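Local coordinates for protein aminoglycoside 6-N-acetyltransferase type Ib11 (Salmonella typhimurium, PDB 2PRB) that probably transfers an acetyl group from acetyl-CoA to the 6'-amino group of aminoglycosides such as kanamycin B, conferring antibiotic resistance, at residues Ile77-Ser82 against Asp105-Asn110. The protein carries 2 engineered substitutions. Numbering follows the deposited sequence.
Sequences IGYAQS and DQLLAN. Engineered in segment 105-110: Gln106 (natural residue Leu), Leu107 (natural residue Ser). With COA (coenzyme A), chain B.
Tyr79 pairs with Leu107 and Gln81 with Asp105 through two backbone hydrogen bonds each, joining antiparallel strands whose axes approach to 4.6 Å. Beyond them Ala109 N bonds to Ile77 O at 2.8 Å, with the donor above the carbonyl plane, where strand 101-108 ends. Gly78 suits its place because, with no side chain, it lets Leu107 O come within 3.2 Å of Gly78 CA. On the face shared by Tyr79, Gln81, Asp105 and Leu107, the engineered Leu107 leans over strand 75-84: CG, between the backbone N and carbonyl carbon (chi1 64°), lies 3.9 Å from Tyr79 CB, and CD2 approaches the ring obliquely. The extended Gln81 chain brings NE2 to the ring's edge, donating to Tyr79 OH at 2.6 Å, and a water donates to its OE1. On the other face, small Ala80 lets its CB meet CB of engineered Gln106 at 3.8 Å, while the Gln106 chain bends at chi2 (-62°) and its OE1 makes a weak hydrogen bond with Tyr154 OH. The far edge of strand 101-108 receives coenzyme A like another strand: Leu108 N donates to O9P at 2.7 Å (angle 163°), and N4P gives Gln106 O a weak bond. This is the pantetheine-binding strand of the GNAT fold. Helix 118-131 packs on Ala80 and Gln106, helix 23-29 on Tyr79 and Ala109, and strand 65-72 flanks 77-82, with a classic bulge where Ile77 and Gly78 face Ala70.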
# COMPACT_ATOMS: atom_id res chain seq x y z
N ILE A 77 10.61 8.99 -2.75
CA ILE A 77 11.32 7.74 -2.46
C ILE A 77 10.45 6.49 -2.62
O ILE A 77 10.93 5.36 -2.49
CB ILE A 77 11.96 7.73 -1.04
CG1 ILE A 77 10.91 7.99 0.05
CG2 ILE A 77 13.13 8.72 -0.97
CD1 ILE A 77 11.25 7.37 1.40
N GLY A 78 9.16 6.68 -2.88
CA GLY A 78 8.26 5.55 -3.01
C GLY A 78 6.84 5.87 -3.43
O GLY A 78 6.46 7.03 -3.57
N TYR A 79 6.08 4.80 -3.65
CA TYR A 79 4.68 4.89 -4.04
C TYR A 79 3.85 4.08 -3.06
O TYR A 79 4.30 3.03 -2.60
CB TYR A 79 4.50 4.34 -5.46
CG TYR A 79 3.06 4.18 -5.90
CD1 TYR A 79 2.32 5.27 -6.36
CD2 TYR A 79 2.43 2.93 -5.86
CE1 TYR A 79 1.00 5.13 -6.76
CE2 TYR A 79 1.10 2.78 -6.26
CZ TYR A 79 0.40 3.89 -6.71
OH TYR A 79 -0.91 3.76 -7.11
N ALA A 80 2.65 4.56 -2.75
CA ALA A 80 1.73 3.82 -1.90
C ALA A 80 0.29 3.97 -2.40
O ALA A 80 -0.03 4.91 -3.13
CB ALA A 80 1.85 4.27 -0.44
N GLN A 81 -0.55 3.02 -1.99
CA GLN A 81 -1.97 3.02 -2.30
C GLN A 81 -2.76 2.69 -1.05
O GLN A 81 -2.36 1.82 -0.28
CB GLN A 81 -2.31 1.94 -3.33
CG GLN A 81 -2.03 2.31 -4.75
CD GLN A 81 -2.22 1.14 -5.71
OE1 GLN A 81 -2.63 0.05 -5.32
NE2 GLN A 81 -1.92 1.38 -6.97
N SER A 82 -3.87 3.39 -0.85
CA SER A 82 -4.86 2.96 0.12
C SER A 82 -6.17 2.72 -0.63
O SER A 82 -6.42 3.34 -1.66
CB SER A 82 -5.06 3.99 1.23
OG SER A 82 -5.72 5.15 0.75
N ASP A 105 -1.03 -0.81 0.07
CA ASP A 105 0.06 -1.39 -0.71
C ASP A 105 1.12 -0.32 -0.87
O ASP A 105 0.80 0.87 -0.90
CB ASP A 105 -0.44 -1.85 -2.08
CG ASP A 105 -1.26 -3.12 -2.02
OD1 ASP A 105 -0.70 -4.18 -1.67
OD2 ASP A 105 -2.46 -3.06 -2.34
N GLN A 106 2.38 -0.72 -0.97
CA GLN A 106 3.46 0.26 -1.11
C GLN A 106 4.75 -0.33 -1.66
O GLN A 106 4.96 -1.54 -1.63
CB GLN A 106 3.73 1.00 0.22
CG GLN A 106 4.43 0.18 1.31
CD GLN A 106 3.64 -1.04 1.74
OE1 GLN A 106 4.14 -2.16 1.68
NE2 GLN A 106 2.40 -0.82 2.17
N LEU A 107 5.62 0.55 -2.15
CA LEU A 107 6.92 0.17 -2.69
C LEU A 107 7.93 1.29 -2.44
O LEU A 107 7.57 2.46 -2.39
CB LEU A 107 6.80 -0.12 -4.19
CG LEU A 107 6.42 1.01 -5.16
CD1 LEU A 107 7.65 1.78 -5.64
CD2 LEU A 107 5.64 0.45 -6.34
N LEU A 108 9.19 0.91 -2.28
CA LEU A 108 10.28 1.89 -2.25
C LEU A 108 10.95 1.92 -3.62
O LEU A 108 11.26 0.88 -4.19
CB LEU A 108 11.29 1.55 -1.15
CG LEU A 108 10.84 1.68 0.31
CD1 LEU A 108 11.89 1.11 1.26
CD2 LEU A 108 10.53 3.13 0.67
N ALA A 109 11.17 3.13 -4.13
CA ALA A 109 11.68 3.35 -5.49
C ALA A 109 13.12 2.89 -5.72
O ALA A 109 13.45 2.36 -6.79
CB ALA A 109 11.54 4.81 -5.86
N ASN A 110 13.97 3.09 -4.72
CA ASN A 110 15.42 2.89 -4.86
C ASN A 110 15.92 1.62 -4.18
O ASN A 110 15.78 1.45 -2.97
CB ASN A 110 16.18 4.12 -4.34
CG ASN A 110 15.77 5.41 -5.04
OD1 ASN A 110 15.81 5.50 -6.26
ND2 ASN A 110 15.38 6.41 -4.25
N1A COA B . 12.80 -13.29 5.63
C2A COA B . 12.48 -12.75 6.86
N3A COA B . 12.73 -11.41 7.11
C4A COA B . 13.29 -10.62 6.15
C5A COA B . 13.61 -11.15 4.91
C6A COA B . 13.37 -12.49 4.65
N6A COA B . 13.53 -12.98 3.42
N7A COA B . 14.15 -10.15 4.17
C8A COA B . 14.17 -9.02 4.91
N9A COA B . 13.64 -9.30 6.14
C1B COA B . 13.29 -8.34 7.22
C2B COA B . 14.46 -7.49 7.68
O2B COA B . 15.26 -8.19 8.60
C3B COA B . 13.75 -6.30 8.30
O3B COA B . 13.43 -6.56 9.65
P3B COA B . 14.38 -6.17 10.90
O7A COA B . 14.33 -4.68 11.10
O8A COA B . 15.80 -6.61 10.64
O9A COA B . 13.85 -6.87 12.13
C4B COA B . 12.44 -6.21 7.54
O4B COA B . 12.29 -7.43 6.82
C5B COA B . 12.39 -5.04 6.58
O5B COA B . 12.04 -3.85 7.26
P1A COA B . 12.23 -2.45 6.49
O1A COA B . 13.69 -2.12 6.36
O2A COA B . 11.47 -1.33 7.17
O3A COA B . 11.57 -2.79 5.06
P2A COA B . 11.86 -1.93 3.73
O4A COA B . 12.43 -0.59 4.09
O5A COA B . 12.74 -2.69 2.77
O6A COA B . 10.38 -1.75 3.12
CBP COA B . 9.02 -2.85 1.44
CCP COA B . 9.55 -2.87 2.87
CDP COA B . 8.11 -4.07 1.25
CEP COA B . 8.18 -1.58 1.26
CAP COA B . 10.20 -2.87 0.45
OAP COA B . 11.12 -3.90 0.75
C9P COA B . 9.79 -2.91 -1.00
O9P COA B . 9.41 -1.72 -1.65
N8P COA B . 9.81 -4.10 -1.62
C7P COA B . 9.59 -4.25 -3.05
C6P COA B . 8.12 -4.12 -3.46
C5P COA B . 7.21 -4.89 -2.53
O5P COA B . 7.51 -6.02 -2.12
N4P COA B . 6.07 -4.28 -2.19
C3P COA B . 5.17 -4.84 -1.19
C2P COA B . 4.23 -5.88 -1.78
S1P COA B . 3.05 -6.50 -0.55
O HOH W 1 13.39 4.26 -2.15
O HOH W 2 -3.83 -1.34 -3.34